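PDB 4BB7: chromatin structure-remodeling complex subunit RSC2 from Saccharomyces cerevisiae, which is a subunit of the RSC chromatin-remodelling complex, which positions nucleosomes and regulates transcription, and binds histone H3 through the BAH domain described here. Local coordinates for residues Leu35-Asp40 with Pro197-Leu202; Pro41-Val46 with Tyr67-Gln72; Tyr105-Thr110 with Gly123-Cys128; Thr110-Gly115 with Asn164-Phe169. All blocks are in the same frame, centred on the assembly; numbering follows the deposited sequence.

Interaction 1: Leu35-Asp40 with Pro197-Leu202; sequences LRNQND and PDAPPL
Carboxamides and a carboxylate supply the flat groups where loop 35-40 of the BAH domain meets loop 197-202. The N37 amide takes the backbone N-H of N39 above its carbonyl plane, not within it, while OD1 also abuts A199 CB at 3.3 Å, and the amide of Q38 crosses the D198 carboxylate with their planes 79° apart. The bond from N39 N to N37 OD1, 3.0 Å long, makes an Asx turn, and it sits within a type I beta turn from N37 to D40 closed by D40 N and N37 O. CG of N37 is anti to the backbone N (chi1 175°), which carries OD1 to the N-H of N39, to A199 and to the P200 ring, whose nearest atom is CD. An alanine in place of N37 would lose this acceptor and would probably loosen both the turn and its seat against A199. Around the outside, Q38 NE2 lies 3.6 Å from D198 CB, and Q38 OE1 bonds to S196 OG. P200 continues inward onto W66 and Y68 of strand 60-68, so the contact fastens the loop following strand 32-35 to a distant, proline-rich connection. N39 carries the largest share of the contact: its OD1 accepts from S196 N, its CB meets L202 CD1 at 3.7 Å, and its ND2 makes a weak, bent hydrogen bond to P200 O, 2.7 Å long with 118° at the hydrogen.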
# COMPACT_ATOMS: atom_id res chain seq x y z
N LEU A 35 4.81 16.88 0.72
CA LEU A 35 5.18 15.79 -0.18
C LEU A 35 5.09 16.25 -1.62
O LEU A 35 4.18 16.99 -1.99
CB LEU A 35 4.29 14.57 0.06
CG LEU A 35 4.55 13.84 1.39
CD1 LEU A 35 3.32 13.08 1.85
CD2 LEU A 35 5.76 12.92 1.27
N ARG A 36 6.04 15.81 -2.44
CA ARG A 36 6.06 16.18 -3.85
C ARG A 36 4.74 15.80 -4.51
O ARG A 36 4.30 14.66 -4.44
CB ARG A 36 7.22 15.50 -4.57
CG ARG A 36 7.42 15.99 -6.01
CD ARG A 36 7.85 17.45 -6.05
NE ARG A 36 9.24 17.61 -5.65
CZ ARG A 36 9.86 18.78 -5.55
NH1 ARG A 36 9.22 19.91 -5.81
NH2 ARG A 36 11.14 18.82 -5.18
N ASN A 37 4.09 16.78 -5.12
CA ASN A 37 2.83 16.55 -5.80
C ASN A 37 3.03 16.45 -7.31
O ASN A 37 3.44 17.42 -7.95
CB ASN A 37 1.83 17.66 -5.46
CG ASN A 37 0.53 17.55 -6.24
OD1 ASN A 37 0.20 16.48 -6.76
ND2 ASN A 37 -0.20 18.65 -6.33
N GLN A 38 2.75 15.28 -7.87
CA GLN A 38 3.00 15.02 -9.29
C GLN A 38 2.04 15.76 -10.21
O GLN A 38 2.18 15.69 -11.43
CB GLN A 38 2.92 13.52 -9.58
CG GLN A 38 3.82 12.67 -8.71
CD GLN A 38 3.50 11.20 -8.84
OE1 GLN A 38 2.82 10.78 -9.78
NE2 GLN A 38 3.99 10.40 -7.89
N ASN A 39 1.05 16.44 -9.64
CA ASN A 39 0.18 17.31 -10.43
C ASN A 39 0.70 18.75 -10.47
O ASN A 39 0.38 19.50 -11.39
CB ASN A 39 -1.26 17.27 -9.92
CG ASN A 39 -2.02 16.03 -10.40
OD1 ASN A 39 -1.66 15.42 -11.41
ND2 ASN A 39 -3.07 15.66 -9.68
N ASP A 40 1.51 19.12 -9.48
CA ASP A 40 2.07 20.47 -9.38
C ASP A 40 3.32 20.47 -8.51
O ASP A 40 3.24 20.36 -7.29
CB ASP A 40 1.03 21.43 -8.81
CG ASP A 40 1.49 22.88 -8.87
OD1 ASP A 40 2.70 23.13 -9.07
OD2 ASP A 40 0.63 23.77 -8.70
N PRO A 197 -2.97 9.60 -10.20
CA PRO A 197 -3.68 8.92 -9.12
C PRO A 197 -2.81 8.85 -7.87
O PRO A 197 -3.32 8.71 -6.76
CB PRO A 197 -3.91 7.52 -9.69
CG PRO A 197 -2.80 7.32 -10.66
CD PRO A 197 -2.53 8.67 -11.26
N ASP A 198 -1.49 8.94 -8.06
CA ASP A 198 -0.55 9.02 -6.96
C ASP A 198 -0.51 10.44 -6.40
O ASP A 198 0.49 10.85 -5.82
CB ASP A 198 0.86 8.63 -7.42
CG ASP A 198 0.88 7.35 -8.21
OD1 ASP A 198 0.01 6.48 -7.96
OD2 ASP A 198 1.76 7.20 -9.08
N ALA A 199 -1.59 11.19 -6.59
CA ALA A 199 -1.64 12.58 -6.18
C ALA A 199 -3.07 13.07 -6.00
O ALA A 199 -4.00 12.51 -6.58
CB ALA A 199 -0.92 13.45 -7.21
N PRO A 200 -3.25 14.13 -5.20
CA PRO A 200 -4.57 14.75 -5.04
C PRO A 200 -5.08 15.21 -6.40
O PRO A 200 -4.31 15.22 -7.35
CB PRO A 200 -4.28 15.96 -4.14
CG PRO A 200 -3.03 15.60 -3.42
CD PRO A 200 -2.22 14.80 -4.39
N PRO A 201 -6.37 15.60 -6.48
CA PRO A 201 -6.94 16.01 -7.77
C PRO A 201 -6.16 17.16 -8.40
O PRO A 201 -5.62 17.99 -7.67
CB PRO A 201 -8.35 16.48 -7.38
CG PRO A 201 -8.65 15.78 -6.10
CD PRO A 201 -7.34 15.70 -5.38
N LEU A 202 -6.11 17.19 -9.73
CA LEU A 202 -5.46 18.29 -10.43
C LEU A 202 -6.22 19.60 -10.18
O LEU A 202 -5.62 20.67 -10.11
CB LEU A 202 -5.39 18.01 -11.93
CG LEU A 202 -4.66 19.05 -12.79
CD1 LEU A 202 -3.21 19.21 -12.33
CD2 LEU A 202 -4.71 18.68 -14.26

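Interaction 2: Pro41-Val46 with Tyr67-Gln72; sequences PQKPIV and YYRPEQ
The open end of the beta hairpin formed by strands 45-54 and 60-68 is closed here, with the R69 side chain laid across the chain that leads into the first strand. R69 runs extended from CG to NE and places its guanidinium between two aliphatic groups: K43 CG lies over one face, 3.5 Å above the plane, and V46 CG2 over the opposite one, both offset toward the rim. At the edge, R69 NH2 donates to P44 O at 2.7 Å, nearly in the guanidinium plane and on a lone pair of the carbonyl, with 156° at the hydrogen. A short, in-plane bond and cover on both faces would restrict the rotation of the group. Further along, Y67 N donates to V46 O at 2.9 Å, nearly along the C=O axis; both strands belong to the six-stranded mixed sheet of the BAH domain, where V46 also packs on C104 and V106. Beyond the strand, residues 70-72 form a 3-10 segment, and Q72 OE1 receives the backbone N-H of R69 at 2.8 Å, almost straight (175°). The same amide's NE2 donates to a water that donates in turn to K43 O. K43, bent at chi3, meets E71 tip to tip in a salt bridge from NZ to OE2, 3.1 Å long and weak as a hydrogen bond.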
# COMPACT_ATOMS: atom_id res chain seq x y z
N PRO A 41 4.50 20.60 -9.15
CA PRO A 41 5.79 20.48 -8.47
C PRO A 41 6.09 21.65 -7.53
O PRO A 41 7.13 21.64 -6.87
CB PRO A 41 6.80 20.47 -9.63
CG PRO A 41 6.00 20.15 -10.85
CD PRO A 41 4.67 20.77 -10.60
N GLN A 42 5.21 22.63 -7.48
CA GLN A 42 5.45 23.80 -6.64
C GLN A 42 4.32 24.05 -5.65
O GLN A 42 4.33 25.04 -4.92
CB GLN A 42 5.72 25.04 -7.51
CG GLN A 42 6.98 24.92 -8.36
CD GLN A 42 7.31 26.19 -9.13
OE1 GLN A 42 6.43 26.85 -9.68
NE2 GLN A 42 8.60 26.54 -9.18
N LYS A 43 3.36 23.14 -5.61
CA LYS A 43 2.27 23.21 -4.65
C LYS A 43 2.12 21.86 -3.95
O LYS A 43 1.20 21.09 -4.25
CB LYS A 43 0.98 23.63 -5.34
CG LYS A 43 0.10 24.53 -4.49
CD LYS A 43 -0.77 25.43 -5.36
CE LYS A 43 -1.75 24.62 -6.19
NZ LYS A 43 -2.69 25.51 -6.94
N PRO A 44 3.03 21.58 -3.01
CA PRO A 44 3.18 20.27 -2.36
C PRO A 44 1.93 19.78 -1.63
O PRO A 44 1.13 20.57 -1.12
CB PRO A 44 4.31 20.52 -1.35
CG PRO A 44 5.05 21.69 -1.89
CD PRO A 44 4.01 22.56 -2.51
N ILE A 45 1.78 18.46 -1.59
CA ILE A 45 0.75 17.82 -0.78
C ILE A 45 1.05 18.09 0.68
O ILE A 45 2.15 17.84 1.15
CB ILE A 45 0.76 16.29 -0.96
CG1 ILE A 45 0.67 15.91 -2.44
CG2 ILE A 45 -0.35 15.64 -0.15
CD1 ILE A 45 0.83 14.42 -2.69
N VAL A 46 0.07 18.61 1.41
CA VAL A 46 0.23 18.74 2.85
C VAL A 46 -0.23 17.44 3.51
O VAL A 46 -1.35 16.99 3.28
CB VAL A 46 -0.56 19.92 3.41
CG1 VAL A 46 -0.28 20.07 4.90
CG2 VAL A 46 -0.19 21.20 2.68
N TYR A 67 -4.08 16.16 3.17
CA TYR A 67 -4.95 17.30 3.44
C TYR A 67 -5.03 18.15 2.18
O TYR A 67 -4.01 18.63 1.69
CB TYR A 67 -4.42 18.13 4.61
CG TYR A 67 -4.58 17.48 5.96
CD1 TYR A 67 -3.95 16.28 6.26
CD2 TYR A 67 -5.35 18.08 6.95
CE1 TYR A 67 -4.09 15.68 7.50
CE2 TYR A 67 -5.50 17.49 8.20
CZ TYR A 67 -4.87 16.29 8.46
OH TYR A 67 -5.01 15.71 9.70
N TYR A 68 -6.24 18.32 1.66
CA TYR A 68 -6.43 19.05 0.41
C TYR A 68 -6.37 20.57 0.60
O TYR A 68 -6.63 21.08 1.69
CB TYR A 68 -7.76 18.68 -0.24
CG TYR A 68 -7.80 17.29 -0.84
CD1 TYR A 68 -6.65 16.52 -0.94
CD2 TYR A 68 -8.99 16.75 -1.31
CE1 TYR A 68 -6.68 15.25 -1.50
CE2 TYR A 68 -9.04 15.49 -1.87
CZ TYR A 68 -7.88 14.74 -1.96
OH TYR A 68 -7.92 13.48 -2.51
N ARG A 69 -6.01 21.27 -0.47
CA ARG A 69 -6.15 22.72 -0.50
C ARG A 69 -7.49 23.00 -1.18
O ARG A 69 -8.03 22.13 -1.86
CB ARG A 69 -5.01 23.36 -1.29
CG ARG A 69 -3.62 22.93 -0.86
CD ARG A 69 -2.58 23.58 -1.76
NE ARG A 69 -1.23 23.09 -1.52
CZ ARG A 69 -0.29 23.76 -0.86
NH1 ARG A 69 -0.55 24.95 -0.36
NH2 ARG A 69 0.91 23.23 -0.70
N PRO A 70 -8.02 24.22 -1.00
CA PRO A 70 -9.34 24.57 -1.54
C PRO A 70 -9.49 24.23 -3.03
O PRO A 70 -10.47 23.60 -3.42
CB PRO A 70 -9.40 26.09 -1.34
CG PRO A 70 -8.52 26.34 -0.16
CD PRO A 70 -7.40 25.34 -0.27
N GLU A 71 -8.52 24.65 -3.84
CA GLU A 71 -8.59 24.42 -5.28
C GLU A 71 -8.69 22.94 -5.62
O GLU A 71 -9.01 22.58 -6.76
CB GLU A 71 -7.36 25.02 -5.98
CG GLU A 71 -6.03 24.45 -5.51
CD GLU A 71 -5.39 25.27 -4.40
OE1 GLU A 71 -6.11 26.00 -3.68
OE2 GLU A 71 -4.15 25.19 -4.25
N GLN A 72 -8.43 22.09 -4.64
CA GLN A 72 -8.42 20.65 -4.87
C GLN A 72 -9.73 19.97 -4.46
O GLN A 72 -9.86 18.75 -4.56
CB GLN A 72 -7.24 20.00 -4.14
CG GLN A 72 -5.88 20.35 -4.73
CD GLN A 72 -4.73 19.92 -3.84
OE1 GLN A 72 -4.84 19.89 -2.62
NE2 GLN A 72 -3.60 19.58 -4.47
O HOH W 1 -1.11 19.85 -3.05

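Interaction 3: Tyr105-Thr110 with Gly123-Cys128; sequences YVIHFT and GPLFVC
V106, F126, H108 and C128 project from one side of the paired strands 105-108 and 125-128, while Y105, I107, L125 and V127 project from the other. On the first side V106 straddles two partners: CG1, anti to the backbone N, meets C128 CB at 3.8 Å, and CG2 turns obliquely toward F126 CB. H108 brings CD2 to 3.5 Å from C128 O, while its NE2 donates to I142 O and its ring stacks on W145. On the other side I107 and V127 cross obliquely, CG2 against CG2 at 3.6 Å. The same V127 methyl sits close above the backbone, 3.3 Å from I107 O, and I107 CG2 also meets L125 CD1. That leucine methyl lies at the edge of the Y105 ring, near its plane; the Y105 hydroxyl reaches away to bond with R111. Between the two layers, I107 bonds on both sides of V127: its N-H goes to F126 O at 3.0 Å, and its carbonyl takes the N-H of C128 at 2.8 Å, nearly along the C=O axis. F109 N then donates to C128 O just as the chain enters helix 109-114, with H108 at the N-cap. This staggered ladder is that of a parallel beta pair; strand 125-128, reached through the helix and strand 115-117, thereby becomes an outermost strand of the mixed BAH sheet.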
# COMPACT_ATOMS: atom_id res chain seq x y z
N TYR A 105 3.47 22.90 9.17
CA TYR A 105 2.65 22.74 10.36
C TYR A 105 1.19 23.06 10.08
O TYR A 105 0.86 24.11 9.53
CB TYR A 105 3.18 23.62 11.50
CG TYR A 105 2.63 23.24 12.85
CD1 TYR A 105 3.19 22.20 13.58
CD2 TYR A 105 1.54 23.91 13.39
CE1 TYR A 105 2.69 21.84 14.81
CE2 TYR A 105 1.04 23.56 14.63
CZ TYR A 105 1.61 22.53 15.34
OH TYR A 105 1.11 22.17 16.57
N VAL A 106 0.31 22.14 10.46
CA VAL A 106 -1.13 22.36 10.36
C VAL A 106 -1.72 22.55 11.75
O VAL A 106 -1.56 21.69 12.62
CB VAL A 106 -1.84 21.18 9.66
CG1 VAL A 106 -3.35 21.38 9.68
CG2 VAL A 106 -1.33 21.02 8.23
N ILE A 107 -2.39 23.68 11.96
CA ILE A 107 -3.00 23.98 13.26
C ILE A 107 -4.53 23.88 13.20
O ILE A 107 -5.14 24.11 12.15
CB ILE A 107 -2.59 25.38 13.78
CG1 ILE A 107 -2.96 25.54 15.25
CG2 ILE A 107 -3.22 26.48 12.95
CD1 ILE A 107 -2.51 26.85 15.85
N HIS A 108 -5.14 23.51 14.32
CA HIS A 108 -6.59 23.38 14.41
C HIS A 108 -7.25 24.74 14.60
O HIS A 108 -6.92 25.48 15.52
CB HIS A 108 -6.96 22.44 15.56
CG HIS A 108 -8.42 22.13 15.63
ND1 HIS A 108 -9.11 22.07 16.82
CD2 HIS A 108 -9.32 21.86 14.66
CE1 HIS A 108 -10.38 21.78 16.58
NE2 HIS A 108 -10.53 21.65 15.28
N PHE A 109 -8.21 25.06 13.73
CA PHE A 109 -8.84 26.38 13.75
C PHE A 109 -9.23 26.86 15.14
O PHE A 109 -8.94 27.99 15.52
CB PHE A 109 -10.07 26.43 12.84
CG PHE A 109 -10.82 27.73 12.92
CD1 PHE A 109 -10.25 28.91 12.46
CD2 PHE A 109 -12.10 27.78 13.46
CE1 PHE A 109 -10.94 30.11 12.53
CE2 PHE A 109 -12.79 28.97 13.53
CZ PHE A 109 -12.21 30.14 13.07
N THR A 110 -9.90 26.00 15.90
CA THR A 110 -10.37 26.40 17.22
C THR A 110 -9.22 26.84 18.12
O THR A 110 -9.37 27.75 18.94
CB THR A 110 -11.17 25.26 17.90
OG1 THR A 110 -12.09 24.70 16.96
CG2 THR A 110 -11.93 25.79 19.10
N GLY A 123 8.20 25.18 9.02
CA GLY A 123 7.85 25.56 7.66
C GLY A 123 6.51 26.27 7.60
O GLY A 123 6.04 26.79 8.61
N PRO A 124 5.89 26.29 6.41
CA PRO A 124 4.65 27.04 6.15
C PRO A 124 3.55 26.76 7.18
O PRO A 124 3.43 25.64 7.67
CB PRO A 124 4.22 26.53 4.77
CG PRO A 124 5.47 26.06 4.13
CD PRO A 124 6.32 25.51 5.24
N LEU A 125 2.75 27.78 7.48
CA LEU A 125 1.67 27.64 8.45
C LEU A 125 0.30 27.50 7.79
O LEU A 125 -0.20 28.44 7.17
CB LEU A 125 1.68 28.83 9.43
CG LEU A 125 0.52 28.89 10.43
CD1 LEU A 125 0.32 27.55 11.14
CD2 LEU A 125 0.74 30.01 11.45
N PHE A 126 -0.29 26.31 7.90
CA PHE A 126 -1.64 26.08 7.40
C PHE A 126 -2.59 25.92 8.58
O PHE A 126 -2.16 25.59 9.69
CB PHE A 126 -1.70 24.80 6.55
CG PHE A 126 -0.69 24.76 5.44
CD1 PHE A 126 -0.90 25.44 4.26
CD2 PHE A 126 0.46 23.99 5.57
CE1 PHE A 126 0.03 25.38 3.23
CE2 PHE A 126 1.40 23.93 4.54
CZ PHE A 126 1.18 24.63 3.37
N VAL A 127 -3.88 26.15 8.35
CA VAL A 127 -4.88 25.93 9.38
C VAL A 127 -5.99 25.03 8.86
O VAL A 127 -6.36 25.11 7.69
CB VAL A 127 -5.49 27.25 9.91
CG1 VAL A 127 -6.34 27.91 8.84
CG2 VAL A 127 -6.31 26.99 11.16
N CYS A 128 -6.51 24.17 9.73
CA CYS A 128 -7.59 23.27 9.36
C CYS A 128 -8.77 23.41 10.32
O CYS A 128 -8.61 23.30 11.54
CB CYS A 128 -7.10 21.82 9.32
SG CYS A 128 -8.40 20.59 9.04

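Interaction 4: Thr110-Gly115 with Asn164-Phe169; sequences TRYQRG and NGRKFF
Aromatic packing joins the short helix 109-114, which follows strand 100-108 of the six-stranded BAH sheet, to strand 166-172 of a second, five-stranded sheet. F168 turns its edge toward the face of Y112 in an offset edge-to-face (T-shaped) pair, with centroids 5.9 Å apart and planes at 78°; the closest carbons are Y112 CD2 and F168 CE2, at 4.0 Å. Aliphatic and backbone contacts meet F168 at CE1 and CZ. CE1 meets CG of Q113, whose extended side chain crosses that of F168 at about a right angle, and CZ lies 3.7 Å from Y112 O, near the ring plane. F109 and Y82 bring further rings to F168. An alanine here would lose the edge-to-face pair and the contacts to Q113, and would probably weaken the hold of the helix on the strand. The charged contribution comes from R166. With CG anti to the backbone N, CD passes 3.5 Å from Y112 O, and the bend at chi3 (-76°) beyond it swings the guanidinium to Y112. That group turns one face toward Y112 CZ, with NH1 3.4 Å from Y112 CE1 and the two planes inclined by 63°. N116 OD1 accepts a hydrogen bond from NH1, and G115 O lies at the edge of the same group, 3.4 Å from NH1. Y112 thus takes an apolar ring edge from F168 and a cation from R166, whose charge is probably eased by the oxygens around it.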
# COMPACT_ATOMS: atom_id res chain seq x y z
N THR A 110 -9.90 26.00 15.90
CA THR A 110 -10.37 26.40 17.22
C THR A 110 -9.22 26.84 18.12
O THR A 110 -9.37 27.75 18.94
CB THR A 110 -11.17 25.26 17.90
OG1 THR A 110 -12.09 24.70 16.96
CG2 THR A 110 -11.93 25.79 19.10
N ARG A 111 -8.06 26.21 17.95
CA ARG A 111 -6.85 26.57 18.69
C ARG A 111 -6.22 27.87 18.18
O ARG A 111 -5.99 28.81 18.95
CB ARG A 111 -5.84 25.42 18.64
CG ARG A 111 -4.47 25.75 19.20
CD ARG A 111 -3.55 24.54 19.10
NE ARG A 111 -2.18 24.84 19.52
CZ ARG A 111 -1.10 24.26 19.00
NH1 ARG A 111 -1.22 23.36 18.04
NH2 ARG A 111 0.10 24.60 19.45
N TYR A 112 -5.95 27.93 16.87
CA TYR A 112 -5.41 29.15 16.26
C TYR A 112 -6.34 30.33 16.53
O TYR A 112 -5.94 31.50 16.41
CB TYR A 112 -5.25 28.95 14.75
CG TYR A 112 -4.29 29.91 14.09
CD1 TYR A 112 -3.36 30.62 14.83
CD2 TYR A 112 -4.32 30.12 12.71
CE1 TYR A 112 -2.48 31.51 14.23
CE2 TYR A 112 -3.44 31.00 12.09
CZ TYR A 112 -2.52 31.69 12.86
OH TYR A 112 -1.65 32.57 12.26
N GLN A 113 -7.57 30.02 16.91
CA GLN A 113 -8.57 31.04 17.18
C GLN A 113 -8.28 31.73 18.51
O GLN A 113 -8.50 32.93 18.66
CB GLN A 113 -9.96 30.40 17.22
CG GLN A 113 -11.10 31.32 16.82
CD GLN A 113 -12.44 30.63 16.88
OE1 GLN A 113 -12.53 29.45 17.20
NE2 GLN A 113 -13.50 31.37 16.56
N ARG A 114 -7.78 30.96 19.47
CA ARG A 114 -7.52 31.45 20.82
C ARG A 114 -6.13 32.05 20.95
O ARG A 114 -5.91 32.96 21.75
CB ARG A 114 -7.67 30.31 21.84
CG ARG A 114 -9.07 29.75 21.97
CD ARG A 114 -9.05 28.23 21.94
NE ARG A 114 -7.87 27.68 22.59
CZ ARG A 114 -7.56 26.39 22.61
NH1 ARG A 114 -8.36 25.50 22.02
NH2 ARG A 114 -6.46 25.98 23.22
N GLY A 115 -5.18 31.53 20.18
CA GLY A 115 -3.81 31.99 20.26
C GLY A 115 -2.90 31.38 19.21
O GLY A 115 -3.34 31.02 18.13
N ASN A 164 -5.47 37.74 22.41
CA ASN A 164 -6.81 38.29 22.56
C ASN A 164 -7.32 38.99 21.30
O ASN A 164 -6.55 39.58 20.55
CB ASN A 164 -6.86 39.27 23.74
CG ASN A 164 -6.39 38.64 25.04
OD1 ASN A 164 -5.38 39.04 25.61
ND2 ASN A 164 -7.13 37.64 25.52
N GLY A 165 -8.63 38.90 21.08
CA GLY A 165 -9.29 39.65 20.03
C GLY A 165 -8.80 39.37 18.62
O GLY A 165 -8.55 40.30 17.85
N ARG A 166 -8.67 38.10 18.27
CA ARG A 166 -8.21 37.73 16.94
C ARG A 166 -9.37 37.39 16.01
O ARG A 166 -10.27 36.64 16.37
CB ARG A 166 -7.23 36.55 17.01
CG ARG A 166 -7.07 35.81 15.68
CD ARG A 166 -5.85 34.91 15.71
NE ARG A 166 -4.61 35.66 15.58
CZ ARG A 166 -3.42 35.18 15.90
NH1 ARG A 166 -3.30 33.95 16.39
NH2 ARG A 166 -2.34 35.93 15.74
N LYS A 167 -9.34 37.96 14.82
CA LYS A 167 -10.34 37.67 13.80
C LYS A 167 -9.65 37.17 12.54
O LYS A 167 -8.44 37.31 12.39
CB LYS A 167 -11.19 38.91 13.52
CG LYS A 167 -11.76 39.54 14.79
CD LYS A 167 -12.77 40.63 14.50
CE LYS A 167 -13.40 41.13 15.79
NZ LYS A 167 -14.53 42.06 15.54
N PHE A 168 -10.42 36.58 11.63
CA PHE A 168 -9.86 36.00 10.42
C PHE A 168 -10.45 36.61 9.15
O PHE A 168 -11.66 36.77 9.03
CB PHE A 168 -10.09 34.49 10.40
CG PHE A 168 -9.40 33.75 11.50
CD1 PHE A 168 -9.86 33.83 12.80
CD2 PHE A 168 -8.29 32.96 11.23
CE1 PHE A 168 -9.23 33.14 13.82
CE2 PHE A 168 -7.66 32.28 12.24
CZ PHE A 168 -8.12 32.37 13.54
N PHE A 169 -9.58 36.95 8.20
CA PHE A 169 -10.03 37.29 6.87
C PHE A 169 -10.30 35.99 6.13
O PHE A 169 -9.46 35.10 6.11
CB PHE A 169 -8.96 38.08 6.10
CG PHE A 169 -8.75 39.48 6.60
CD1 PHE A 169 -9.57 40.51 6.18
CD2 PHE A 169 -7.72 39.77 7.48
CE1 PHE A 169 -9.38 41.80 6.62
CE2 PHE A 169 -7.52 41.06 7.93
CZ PHE A 169 -8.35 42.08 7.50

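How the interactions relate
Interactions 1 to 4 run as a chain of neighbours across the protein, from loops to helix; the centres of interactions 1 and 4 lie about 31 Å apart, on opposite sides of the chain's centre. Interactions 1 and 2 adjoin through L35 O and I45 N, probably hydrogen-bonded at 2.8 Å, and through P200 against I45. Interactions 2 and 3 both belong to one sheet and pack on each other: V46 CG1 meets V106 CG2 at 3.6 Å, and R69 lies against the F126 ring. Interactions 3 and 4 share T110 and helix 109-114; I107 CD1 rests 3.6 Å from Y112 CB, and F109 packs on F168, carrying the sheet's packing to strand 166-172.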